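PDB 1MDC: fatty acid-binding protein 2 from Manduca sexta, which binds fatty acids in a 1:1 molar ratio inside a beta-barrel and probably serves in their transport in the cytoplasm. Local coordinates for residues S82-T85 against V90-H93; N15-L20 against D28-L33; V115-S120 against A126-K131; Q40-E43 against S48-N51. One frame throughout, in Å; residues are numbered along the deposited sequence.

Interaction 1: residues S82-T85 against V90-H93; sequences SMYT and VVTH. With SO4 (sulfate ion), chain B.
Tyr84 and His93 lay their rings flat against each other across a beta hairpin of the fatty-acid-binding-protein barrel, an instructive case of how two neighbouring antiparallel strands can build a polar site on one face of a sheet. The two residues form a non-hydrogen-bonded pair, and their rings make a face-to-face stack with centroids 3.8 Å apart and planes inclined by 20°. The overlap is uneven: Tyr84 CZ sits over the middle of the imidazole, while His93 CG lies over the rim of the phenol. The first torsions differ, CG of His93 standing anti to its N (chi1 -173°) and CG of Tyr84 beside its N, and this brings the two rings into overlap. Phe64 stacks with Tyr84 as well.

The polar bonds leave from the edge of the imidazole. NE2 of His93 gives its hydrogen to Ser82 OG at 2.9 Å, exactly in the ring plane, and that hydroxyl is also bonded to Asp72, so the ring is tied to a carboxylate through the serine. At the other nitrogen, ND1 of His93 meets sulfate O3 at 2.8 Å in a nearly straight bond of 173°. With both nitrogens donating, the imidazole is probably protonated, as a nearby anion would favour.

Backbone bonding closes the neighbouring hydrogen-bonded pair, with Thr85 N to Thr92 O and Thr92 N to Thr85 O each 2.9 Å long. Apolar contact is slight: CG1 of Val91 approaches the edge of the phenol at CD2 of Tyr84, 3.9 Å away.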
loop_
_atom_site.group_PDB
_atom_site.type_symbol
_atom_site.label_atom_id
_atom_site.label_comp_id
_atom_site.label_asym_id
_atom_site.label_seq_id
_atom_site.Cartn_x
_atom_site.Cartn_y
_atom_site.Cartn_z
ATOM N N SER A 82 -5.320 -2.794 9.630
ATOM C CA SER A 82 -5.053 -3.302 8.270
ATOM C C SER A 82 -5.409 -4.777 8.188
ATOM O O SER A 82 -5.404 -5.472 9.198
ATOM C CB SER A 82 -3.497 -3.248 7.946
ATOM O OG SER A 82 -2.948 -2.006 7.651
ATOM N N MET A 83 -5.701 -5.263 6.999
ATOM C CA MET A 83 -6.001 -6.665 6.815
ATOM C C MET A 83 -5.513 -7.031 5.425
ATOM O O MET A 83 -5.985 -6.457 4.446
ATOM C CB MET A 83 -7.478 -7.096 7.020
ATOM C CG MET A 83 -7.634 -8.593 7.179
ATOM S SD MET A 83 -8.210 -9.220 5.619
ATOM C CE MET A 83 -9.934 -9.253 5.935
ATOM N N TYR A 84 -4.566 -7.952 5.302
ATOM C CA TYR A 84 -4.142 -8.288 3.972
ATOM C C TYR A 84 -4.629 -9.702 3.678
ATOM O O TYR A 84 -4.663 -10.532 4.571
ATOM C CB TYR A 84 -2.630 -8.412 3.858
ATOM C CG TYR A 84 -1.772 -7.184 3.948
ATOM C CD1 TYR A 84 -1.573 -6.547 5.187
ATOM C CD2 TYR A 84 -1.168 -6.682 2.793
ATOM C CE1 TYR A 84 -0.759 -5.436 5.248
ATOM C CE2 TYR A 84 -0.380 -5.563 2.842
ATOM C CZ TYR A 84 -0.164 -4.944 4.100
ATOM O OH TYR A 84 0.660 -3.839 4.165
ATOM N N THR A 85 -5.003 -9.950 2.424
ATOM C CA THR A 85 -5.457 -11.232 1.883
ATOM C C THR A 85 -4.425 -11.513 0.798
ATOM O O THR A 85 -4.276 -10.667 -0.094
ATOM C CB THR A 85 -6.812 -11.125 1.171
ATOM O OG1 THR A 85 -7.742 -10.928 2.221
ATOM C CG2 THR A 85 -7.069 -12.468 0.554
ATOM N N VAL A 90 -2.190 -11.943 -6.350
ATOM C CA VAL A 90 -2.970 -10.768 -5.956
ATOM C C VAL A 90 -2.956 -10.607 -4.443
ATOM O O VAL A 90 -3.388 -11.524 -3.745
ATOM C CB VAL A 90 -4.490 -10.885 -6.342
ATOM C CG1 VAL A 90 -5.234 -9.593 -5.949
ATOM C CG2 VAL A 90 -4.591 -11.044 -7.827
ATOM N N VAL A 91 -2.477 -9.466 -3.940
ATOM C CA VAL A 91 -2.444 -9.207 -2.508
ATOM C C VAL A 91 -3.417 -8.035 -2.297
ATOM O O VAL A 91 -3.222 -7.018 -2.947
ATOM C CB VAL A 91 -1.022 -8.750 -2.150
ATOM C CG1 VAL A 91 -1.006 -8.420 -0.647
ATOM C CG2 VAL A 91 -0.083 -9.962 -2.373
ATOM N N THR A 92 -4.448 -8.165 -1.448
ATOM C CA THR A 92 -5.391 -7.075 -1.248
ATOM C C THR A 92 -5.236 -6.585 0.149
ATOM O O THR A 92 -5.281 -7.366 1.077
ATOM C CB THR A 92 -6.808 -7.625 -1.389
ATOM O OG1 THR A 92 -6.935 -8.178 -2.691
ATOM C CG2 THR A 92 -7.856 -6.541 -1.287
ATOM N N HIS A 93 -5.043 -5.299 0.297
ATOM C CA HIS A 93 -4.893 -4.733 1.620
ATOM C C HIS A 93 -6.083 -3.863 1.893
ATOM O O HIS A 93 -6.259 -2.900 1.157
ATOM C CB HIS A 93 -3.686 -3.794 1.521
ATOM C CG HIS A 93 -3.186 -3.178 2.775
ATOM N ND1 HIS A 93 -1.992 -2.346 2.794
ATOM C CD2 HIS A 93 -3.692 -3.250 4.006
ATOM C CE1 HIS A 93 -1.838 -2.007 4.064
ATOM N NE2 HIS A 93 -2.813 -2.482 4.814
HETATM S S SO4 B . 0.966 -1.922 1.034
HETATM O O1 SO4 B . 0.943 -3.369 1.279
HETATM O O2 SO4 B . 1.790 -1.634 -0.122
HETATM O O3 SO4 B . -0.381 -1.419 0.734
HETATM O O4 SO4 B . 1.532 -1.235 2.230
#

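Interaction 2: residues N15-L20 against D28-L33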
loop_
_atom_site.group_PDB
_atom_site.type_symbol
_atom_site.label_atom_id
_atom_site.label_comp_id
_atom_site.label_asym_id
_atom_site.label_seq_id
_atom_site.Cartn_x
_atom_site.Cartn_y
_atom_site.Cartn_z
ATOM N N ASN A 15 -4.039 9.891 -10.238
ATOM C CA ASN A 15 -5.120 10.193 -9.300
ATOM C C ASN A 15 -4.789 9.950 -7.844
ATOM O O ASN A 15 -5.695 9.827 -7.021
ATOM C CB ASN A 15 -6.437 9.438 -9.688
ATOM C CG ASN A 15 -6.937 9.849 -11.066
ATOM O OD1 ASN A 15 -6.613 10.939 -11.568
ATOM N ND2 ASN A 15 -7.711 8.985 -11.697
ATOM N N PHE A 16 -3.501 9.885 -7.517
ATOM C CA PHE A 16 -3.125 9.651 -6.137
ATOM C C PHE A 16 -3.454 10.856 -5.258
ATOM O O PHE A 16 -3.873 10.734 -4.127
ATOM C CB PHE A 16 -1.680 9.143 -6.025
ATOM C CG PHE A 16 -1.218 8.615 -4.666
ATOM C CD1 PHE A 16 -1.951 7.658 -3.982
ATOM C CD2 PHE A 16 -0.014 9.083 -4.115
ATOM C CE1 PHE A 16 -1.494 7.158 -2.751
ATOM C CE2 PHE A 16 0.444 8.612 -2.879
ATOM C CZ PHE A 16 -0.309 7.650 -2.210
ATOM N N ASP A 17 -3.278 12.042 -5.776
ATOM C CA ASP A 17 -3.596 13.207 -4.967
ATOM C C ASP A 17 -5.082 13.231 -4.597
ATOM O O ASP A 17 -5.499 13.593 -3.498
ATOM C CB ASP A 17 -3.201 14.455 -5.780
ATOM C CG ASP A 17 -3.477 15.761 -5.031
ATOM O OD1 ASP A 17 -2.473 16.150 -4.292
ATOM O OD2 ASP A 17 -4.507 16.413 -5.108
ATOM N N GLY A 18 -5.909 12.823 -5.549
ATOM C CA GLY A 18 -7.351 12.775 -5.375
ATOM C C GLY A 18 -7.722 11.821 -4.300
ATOM O O GLY A 18 -8.576 12.092 -3.462
ATOM N N PHE A 19 -7.057 10.679 -4.318
ATOM C CA PHE A 19 -7.344 9.711 -3.293
ATOM C C PHE A 19 -6.924 10.248 -1.911
ATOM O O PHE A 19 -7.634 10.054 -0.937
ATOM C CB PHE A 19 -6.529 8.356 -3.513
ATOM C CG PHE A 19 -6.469 7.517 -2.268
ATOM C CD1 PHE A 19 -7.586 6.827 -1.813
ATOM C CD2 PHE A 19 -5.290 7.419 -1.554
ATOM C CE1 PHE A 19 -7.526 6.047 -0.664
ATOM C CE2 PHE A 19 -5.221 6.647 -0.374
ATOM C CZ PHE A 19 -6.325 5.963 0.065
ATOM N N LEU A 20 -5.765 10.898 -1.799
ATOM C CA LEU A 20 -5.331 11.389 -0.494
ATOM C C LEU A 20 -6.248 12.472 0.052
ATOM O O LEU A 20 -6.439 12.598 1.266
ATOM C CB LEU A 20 -3.931 11.893 -0.587
ATOM C CG LEU A 20 -2.938 10.760 -0.908
ATOM C CD1 LEU A 20 -1.604 11.358 -1.232
ATOM C CD2 LEU A 20 -2.759 9.833 0.267
ATOM N N ASP A 28 0.369 19.208 4.101
ATOM C CA ASP A 28 1.767 18.844 4.124
ATOM C C ASP A 28 1.988 17.345 3.965
ATOM O O ASP A 28 2.997 16.910 3.390
ATOM C CB ASP A 28 2.385 19.149 5.470
ATOM C CG ASP A 28 2.724 20.574 5.635
ATOM O OD1 ASP A 28 2.610 21.301 4.558
ATOM O OD2 ASP A 28 3.058 21.008 6.683
ATOM N N LYS A 29 1.060 16.551 4.510
ATOM C CA LYS A 29 1.195 15.104 4.405
ATOM C C LYS A 29 0.932 14.690 2.980
ATOM O O LYS A 29 1.560 13.781 2.432
ATOM C CB LYS A 29 0.252 14.305 5.284
ATOM C CG LYS A 29 0.880 14.070 6.634
ATOM C CD LYS A 29 -0.210 13.685 7.603
ATOM C CE LYS A 29 0.226 13.068 8.925
ATOM N NZ LYS A 29 -0.754 12.072 9.424
ATOM N N ILE A 30 -0.022 15.385 2.380
ATOM C CA ILE A 30 -0.360 15.103 1.017
ATOM C C ILE A 30 0.839 15.395 0.122
ATOM O O ILE A 30 1.199 14.615 -0.739
ATOM C CB ILE A 30 -1.599 15.843 0.601
ATOM C CG1 ILE A 30 -2.818 15.183 1.198
ATOM C CG2 ILE A 30 -1.675 15.862 -0.906
ATOM C CD1 ILE A 30 -4.142 15.915 0.809
ATOM N N GLN A 31 1.491 16.527 0.325
ATOM C CA GLN A 31 2.653 16.880 -0.477
ATOM C C GLN A 31 3.802 15.871 -0.307
ATOM O O GLN A 31 4.478 15.478 -1.259
ATOM C CB GLN A 31 3.119 18.350 -0.153
ATOM C CG GLN A 31 4.361 18.893 -0.937
ATOM C CD GLN A 31 4.840 20.276 -0.444
ATOM O OE1 GLN A 31 5.006 20.526 0.763
ATOM N NE2 GLN A 31 5.067 21.201 -1.375
ATOM N N ALA A 32 4.042 15.457 0.923
ATOM C CA ALA A 32 5.100 14.520 1.159
ATOM C C ALA A 32 4.783 13.189 0.490
ATOM O O ALA A 32 5.622 12.583 -0.164
ATOM C CB ALA A 32 5.346 14.353 2.661
ATOM N N LEU A 33 3.557 12.710 0.638
ATOM C CA LEU A 33 3.218 11.432 0.024
ATOM C C LEU A 33 3.292 11.423 -1.479
ATOM O O LEU A 33 3.745 10.453 -2.100
ATOM C CB LEU A 33 1.876 10.859 0.500
ATOM C CG LEU A 33 1.978 10.405 1.957
ATOM C CD1 LEU A 33 0.550 10.169 2.459
ATOM C CD2 LEU A 33 2.763 9.077 2.037
#
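Leu20 and Ile30 meet between the two short antiparallel helices that form the helix-turn-helix lid of the fatty-acid-binding-protein fold. The segment axes approach to 10.2 Å at their closest, a spacing bridged by branched aliphatic side chains without any hydrogen bond. Leu20 shows how such a gap is filled. Its CB, directed at helix 27-35, rests 3.9 Å from Ile30 CG1. From there CG turns back beside the backbone N (chi1 -65°), and the two methyls divide the work. CD1 of Leu20 touches Leu33 CB at 3.9 Å and also lies over one face of the Phe16 ring, one turn earlier on its own helix, whereas CD2 of Leu20 reaches the methyl CD1 of Leu33 at 4.0 Å.

Ile30 spreads its branches along the first helix: CD1 reaches the backbone carbonyl of Leu20, and CG2 lies 3.5 Å from Asp17 OD1. The carboxylate of Asp17 has its charged partner elsewhere, in a salt bridge from OD2 to Lys21. With Ile30 cut back to an alanine, the missing CG1 and CD1 would probably open a gap beside Leu20 CB and weaken the hold of Leu25. Leu25, in the link between the helices, packs on Leu20, Ile30 and Leu33 alike. Phe16 closes the other end of the seam, its ring engaged in a cation-pi contact with Arg128 while the edge atom CE2 points at the backbone O of Leu33, 3.9 Å away.

Interaction 3: residues V115-S120 against A126-K131. With PLM (palmitic acid), chain C.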
loop_
_atom_site.group_PDB
_atom_site.type_symbol
_atom_site.label_atom_id
_atom_site.label_comp_id
_atom_site.label_asym_id
_atom_site.label_seq_id
_atom_site.Cartn_x
_atom_site.Cartn_y
_atom_site.Cartn_z
ATOM N N VAL A 115 -0.990 -1.254 -8.516
ATOM C CA VAL A 115 -1.802 -1.137 -7.329
ATOM C C VAL A 115 -2.995 -0.263 -7.698
ATOM O O VAL A 115 -2.801 0.834 -8.197
ATOM C CB VAL A 115 -1.033 -0.422 -6.183
ATOM C CG1 VAL A 115 -1.946 -0.328 -4.937
ATOM C CG2 VAL A 115 0.212 -1.232 -5.723
ATOM N N THR A 116 -4.197 -0.765 -7.476
ATOM C CA THR A 116 -5.406 -0.042 -7.791
ATOM C C THR A 116 -5.978 0.321 -6.441
ATOM O O THR A 116 -6.165 -0.551 -5.615
ATOM C CB THR A 116 -6.360 -0.961 -8.514
ATOM O OG1 THR A 116 -5.635 -1.351 -9.683
ATOM C CG2 THR A 116 -7.583 -0.122 -8.960
ATOM N N ILE A 117 -6.256 1.599 -6.230
ATOM C CA ILE A 117 -6.784 2.044 -4.968
ATOM C C ILE A 117 -8.137 2.681 -5.067
ATOM O O ILE A 117 -8.336 3.540 -5.919
ATOM C CB ILE A 117 -5.785 3.172 -4.618
ATOM C CG1 ILE A 117 -4.344 2.624 -4.521
ATOM C CG2 ILE A 117 -6.222 3.678 -3.266
ATOM C CD1 ILE A 117 -3.260 3.681 -4.257
ATOM N N THR A 118 -9.047 2.249 -4.198
ATOM C CA THR A 118 -10.406 2.767 -4.138
ATOM C C THR A 118 -10.651 3.241 -2.698
ATOM O O THR A 118 -9.999 2.758 -1.765
ATOM C CB THR A 118 -11.448 1.834 -4.675
ATOM O OG1 THR A 118 -11.276 0.579 -4.076
ATOM C CG2 THR A 118 -11.367 1.734 -6.201
ATOM N N SER A 119 -11.566 4.203 -2.491
ATOM C CA SER A 119 -11.847 4.748 -1.153
ATOM C C SER A 119 -13.335 4.859 -0.888
ATOM O O SER A 119 -14.122 4.985 -1.816
ATOM C CB SER A 119 -11.330 6.176 -1.323
ATOM O OG SER A 119 -11.884 7.087 -0.451
ATOM N N SER A 120 -13.756 4.818 0.356
ATOM C CA SER A 120 -15.186 4.922 0.576
ATOM C C SER A 120 -15.649 6.383 0.490
ATOM O O SER A 120 -16.841 6.663 0.551
ATOM C CB SER A 120 -15.576 4.351 1.947
ATOM O OG SER A 120 -14.831 5.045 2.935
ATOM N N ALA A 126 -7.428 5.309 -8.163
ATOM C CA ALA A 126 -6.042 5.807 -8.201
ATOM C C ALA A 126 -5.178 4.609 -8.562
ATOM O O ALA A 126 -5.576 3.492 -8.217
ATOM C CB ALA A 126 -5.513 6.400 -6.849
ATOM N N ARG A 127 -4.041 4.835 -9.238
ATOM C CA ARG A 127 -3.166 3.752 -9.624
ATOM C C ARG A 127 -1.740 4.082 -9.311
ATOM O O ARG A 127 -1.339 5.232 -9.449
ATOM C CB ARG A 127 -3.207 3.594 -11.139
ATOM C CG ARG A 127 -4.354 2.728 -11.573
ATOM C CD ARG A 127 -3.900 1.294 -11.698
ATOM N NE ARG A 127 -4.902 0.340 -12.101
ATOM C CZ ARG A 127 -5.177 0.094 -13.375
ATOM N NH1 ARG A 127 -4.553 0.762 -14.324
ATOM N NH2 ARG A 127 -6.111 -0.828 -13.692
ATOM N N ARG A 128 -0.985 3.069 -8.889
ATOM C CA ARG A 128 0.432 3.222 -8.592
ATOM C C ARG A 128 1.087 2.075 -9.348
ATOM O O ARG A 128 0.687 0.936 -9.191
ATOM C CB ARG A 128 0.865 3.274 -7.140
ATOM C CG ARG A 128 0.047 4.340 -6.350
ATOM C CD ARG A 128 0.595 4.414 -4.935
ATOM N NE ARG A 128 1.618 5.454 -4.760
ATOM C CZ ARG A 128 2.272 5.553 -3.604
ATOM N NH1 ARG A 128 2.035 4.707 -2.591
ATOM N NH2 ARG A 128 3.148 6.489 -3.468
ATOM N N TYR A 129 2.047 2.404 -10.193
ATOM C CA TYR A 129 2.777 1.462 -11.026
ATOM C C TYR A 129 4.225 1.346 -10.516
ATOM O O TYR A 129 4.961 2.340 -10.383
ATOM C CB TYR A 129 2.785 1.936 -12.506
ATOM C CG TYR A 129 1.397 2.164 -13.035
ATOM C CD1 TYR A 129 0.658 1.138 -13.633
ATOM C CD2 TYR A 129 0.820 3.429 -12.938
ATOM C CE1 TYR A 129 -0.617 1.345 -14.113
ATOM C CE2 TYR A 129 -0.470 3.659 -13.424
ATOM C CZ TYR A 129 -1.182 2.646 -14.011
ATOM O OH TYR A 129 -2.442 2.879 -14.479
ATOM N N TYR A 130 4.634 0.108 -10.231
ATOM C CA TYR A 130 5.977 -0.132 -9.740
ATOM C C TYR A 130 6.665 -1.144 -10.646
ATOM O O TYR A 130 6.013 -1.934 -11.312
ATOM C CB TYR A 130 5.810 -0.775 -8.350
ATOM C CG TYR A 130 5.269 0.014 -7.153
ATOM C CD1 TYR A 130 3.924 0.316 -7.053
ATOM C CD2 TYR A 130 6.147 0.386 -6.128
ATOM C CE1 TYR A 130 3.452 1.028 -5.929
ATOM C CE2 TYR A 130 5.692 1.075 -5.005
ATOM C CZ TYR A 130 4.333 1.390 -4.932
ATOM O OH TYR A 130 3.875 2.035 -3.835
ATOM N N LYS A 131 7.976 -1.097 -10.655
ATOM C CA LYS A 131 8.765 -1.980 -11.462
ATOM C C LYS A 131 9.973 -2.533 -10.674
ATOM O O LYS A 131 10.622 -1.828 -9.911
ATOM C CB LYS A 131 9.175 -1.044 -12.599
ATOM C CG LYS A 131 9.726 -1.697 -13.814
ATOM C CD LYS A 131 8.685 -1.914 -14.868
ATOM C CE LYS A 131 8.767 -0.925 -16.004
ATOM N NZ LYS A 131 7.536 -0.896 -16.810
HETATM C C1 PLM C . 0.972 1.015 -2.228
HETATM O O1 PLM C . 1.317 -0.168 -2.385
HETATM O O2 PLM C . 1.384 1.940 -2.947
HETATM C C2 PLM C . 0.048 1.423 -1.058
HETATM C C3 PLM C . -0.365 2.911 -0.990
HETATM C C4 PLM C . 0.501 3.694 0.037
HETATM C C5 PLM C . -0.233 3.949 1.369
HETATM C C6 PLM C . -0.625 5.428 1.536
HETATM C C7 PLM C . -1.725 5.507 2.587
HETATM C C8 PLM C . -2.017 6.896 3.132
HETATM C C9 PLM C . -3.542 7.018 3.077
HETATM C CA PLM C . -4.246 7.070 4.441
HETATM C CB PLM C . -5.305 5.960 4.524
HETATM C CC PLM C . -6.400 6.238 5.588
HETATM C CD PLM C . -7.414 5.055 5.703
HETATM C CE PLM C . -8.838 5.452 5.326
HETATM C CF PLM C . -8.851 5.889 3.861
HETATM C CG PLM C . -10.251 6.291 3.330
#
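Arg127 and Thr116 make the contact unusual: a long charged side chain bends over the Val115 carbonyl to bond a short residue on the neighbouring strand. The two form a non-hydrogen-bonded pair and lie side by side, pointing the same way. A bend in the arginine chain (chi2 -93°) brings its NE to Thr116 OG1, 3.0 Å away and close to the guanidinium plane. Its NH1 donates in that same plane to Tyr129 OH at 3.0 Å, so two bonds restrain the rotation of the group; the tyrosine hydroxyl is held in turn by Glu14.

On the other face Val115, Ile117, Ala126 and Arg128 turn inward. Ile117 CB packs on Ala126 CB at 3.9 Å, and its CD1 touches the aliphatic part of Arg128. Backbone bonds join both hydrogen-bonded pairs, Val115 with Arg128 and Ile117 with Ala126.

The palmitate carboxylate lies beyond. Its O2 receives Arg128 NH1 at 2.9 Å, at an N-H...O angle of 136°, and Tyr130 OH at 2.6 Å, so one oxygen is gripped twice. Arg128 is positioned by Gln13, which takes its NE, and by the ring of Phe16. CG2 of Val115 stands 3.7 Å from the second ligand oxygen, O1, which Gln40 binds. Arginine and tyrosine from the last strand, reaching into the barrel to hold the ligand head, form the carboxylate site characteristic of many fatty-acid-binding proteins.

Interaction 4: residues Q40-E43 against S48-N51; sequences QKME and SYSN. Unlike the reference sequence in segment 48-51: Asn51 (reference Ile). With SO4 (sulfate ion), chain B.
Met42 and Tyr49 touch diagonally across a beta hairpin of the lipid-binding barrel, strands 39-45 and 48-54, where apolar, backbone and polar contacts follow one another along the seam. The apolar one is close. With CG anti to the backbone N (chi1 -161°), the methionine chain runs out until its methyl CE comes 3.4 Å from Tyr49 CD1, approaching the ring obliquely. Val86, from strand 78-87, touches both side chains. A serine in place of Tyr49 would probably open a gap beside Met42 CE and leave the methionine end less firmly placed, though Val86 remains.

Backbone bonds pair Glu43 with Ser50: Glu43 N to Ser50 O and Ser50 N to Glu43 O are both 2.9 Å. CA-H...O contacts flank them, the CA of Tyr49 standing 3.2 Å from the same Glu43 O.

Polar side chains gather at the far end. The amides of Gln40 and Asn51 are turned 44° apart and do not bond: Gln40 OE1 is taken by Lys106, and its NE2 binds palmitate. Asn51, which differs from the isoleucine of the reference sequence, sends its OD1 to within 3.5 Å of sulfate O1, while Gln40 NE2 makes a weak bond of 3.4 Å to sulfate O2.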
loop_
_atom_site.group_PDB
_atom_site.type_symbol
_atom_site.label_atom_id
_atom_site.label_comp_id
_atom_site.label_asym_id
_atom_site.label_seq_id
_atom_site.Cartn_x
_atom_site.Cartn_y
_atom_site.Cartn_z
ATOM N N GLN A 40 9.113 -1.434 -2.339
ATOM C CA GLN A 40 8.517 -2.425 -1.469
ATOM C C GLN A 40 8.947 -3.849 -1.852
ATOM O O GLN A 40 9.068 -4.176 -3.033
ATOM C CB GLN A 40 7.037 -2.238 -1.263
ATOM C CG GLN A 40 6.277 -2.381 -2.521
ATOM C CD GLN A 40 4.841 -2.326 -2.158
ATOM O OE1 GLN A 40 4.243 -3.321 -1.764
ATOM N NE2 GLN A 40 4.309 -1.145 -2.278
ATOM N N LYS A 41 9.204 -4.690 -0.850
ATOM C CA LYS A 41 9.651 -6.063 -1.057
ATOM C C LYS A 41 8.873 -6.952 -0.130
ATOM O O LYS A 41 8.782 -6.635 1.045
ATOM C CB LYS A 41 11.070 -6.120 -0.566
ATOM C CG LYS A 41 11.738 -7.495 -0.756
ATOM C CD LYS A 41 13.240 -7.560 -0.439
ATOM C CE LYS A 41 13.663 -7.670 1.014
ATOM N NZ LYS A 41 15.095 -7.355 1.185
ATOM N N MET A 42 8.312 -8.042 -0.662
ATOM C CA MET A 42 7.521 -8.999 0.119
ATOM C C MET A 42 8.239 -10.342 0.196
ATOM O O MET A 42 8.826 -10.728 -0.805
ATOM C CB MET A 42 6.136 -9.253 -0.584
ATOM C CG MET A 42 5.226 -9.830 0.434
ATOM S SD MET A 42 3.551 -9.790 -0.195
ATOM C CE MET A 42 2.789 -11.257 0.501
ATOM N N GLU A 43 8.189 -11.013 1.364
ATOM C CA GLU A 43 8.817 -12.314 1.623
ATOM C C GLU A 43 7.826 -13.232 2.313
ATOM O O GLU A 43 6.961 -12.759 3.033
ATOM C CB GLU A 43 10.109 -12.266 2.406
ATOM C CG GLU A 43 10.994 -11.347 1.617
ATOM C CD GLU A 43 12.435 -11.590 1.630
ATOM O OE1 GLU A 43 13.007 -11.155 2.708
ATOM O OE2 GLU A 43 12.996 -12.078 0.695
ATOM N N SER A 48 3.702 -16.760 8.005
ATOM C CA SER A 48 3.439 -15.340 7.805
ATOM C C SER A 48 4.208 -14.741 6.629
ATOM O O SER A 48 5.060 -15.360 6.012
ATOM C CB SER A 48 3.864 -14.670 9.146
ATOM O OG SER A 48 5.269 -14.488 9.169
ATOM N N TYR A 49 3.904 -13.512 6.302
ATOM C CA TYR A 49 4.582 -12.840 5.222
ATOM C C TYR A 49 5.193 -11.595 5.863
ATOM O O TYR A 49 4.747 -11.193 6.945
ATOM C CB TYR A 49 3.558 -12.361 4.171
ATOM C CG TYR A 49 2.852 -13.493 3.429
ATOM C CD1 TYR A 49 3.420 -14.029 2.296
ATOM C CD2 TYR A 49 1.640 -14.005 3.943
ATOM C CE1 TYR A 49 2.744 -15.069 1.611
ATOM C CE2 TYR A 49 0.983 -15.034 3.284
ATOM C CZ TYR A 49 1.558 -15.561 2.112
ATOM O OH TYR A 49 0.887 -16.575 1.454
ATOM N N SER A 50 6.187 -11.015 5.191
ATOM C CA SER A 50 6.874 -9.813 5.656
ATOM C C SER A 50 6.912 -8.822 4.510
ATOM O O SER A 50 7.165 -9.216 3.378
ATOM C CB SER A 50 8.389 -10.020 5.919
ATOM O OG SER A 50 8.573 -10.781 7.074
ATOM N N ASN A 51 6.682 -7.546 4.800
ATOM C CA ASN A 51 6.718 -6.506 3.790
ATOM C C ASN A 51 7.704 -5.458 4.250
ATOM O O ASN A 51 7.576 -4.926 5.350
ATOM C CB ASN A 51 5.280 -5.916 3.718
ATOM C CG ASN A 51 4.981 -4.874 2.704
ATOM O OD1 ASN A 51 4.035 -4.068 2.866
ATOM N ND2 ASN A 51 5.752 -4.904 1.647
HETATM S S SO4 B . 0.966 -1.922 1.034
HETATM O O1 SO4 B . 0.943 -3.369 1.279
HETATM O O2 SO4 B . 1.790 -1.634 -0.122
HETATM O O3 SO4 B . -0.381 -1.419 0.734
HETATM O O4 SO4 B . 1.532 -1.235 2.230
#

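How the interactions relate
Three of the four contacts are hairpins of one antiparallel sheet rolled into a barrel, and the bound anions join them. Interactions 1 and 4 have centres 12 Å apart and share the sulfate, which is probably from the crystallisation liquor and which Lys106 also binds; Tyr84 OH lies 3.6 Å from Asn51 OD1 where they touch. The palmitate head connects interactions 3 and 4, Tyr130 OH standing 3.6 Å from Gln40 NE2. Interaction 2, on the opposite side of the chain's centre from 1 and 4, adjoins interaction 3: Phe16 CE2 is 3.5 Å from Arg128 NH2, and Leu20 comes to about 4 Å from the palmitate. The helices thus border the same bound ligand.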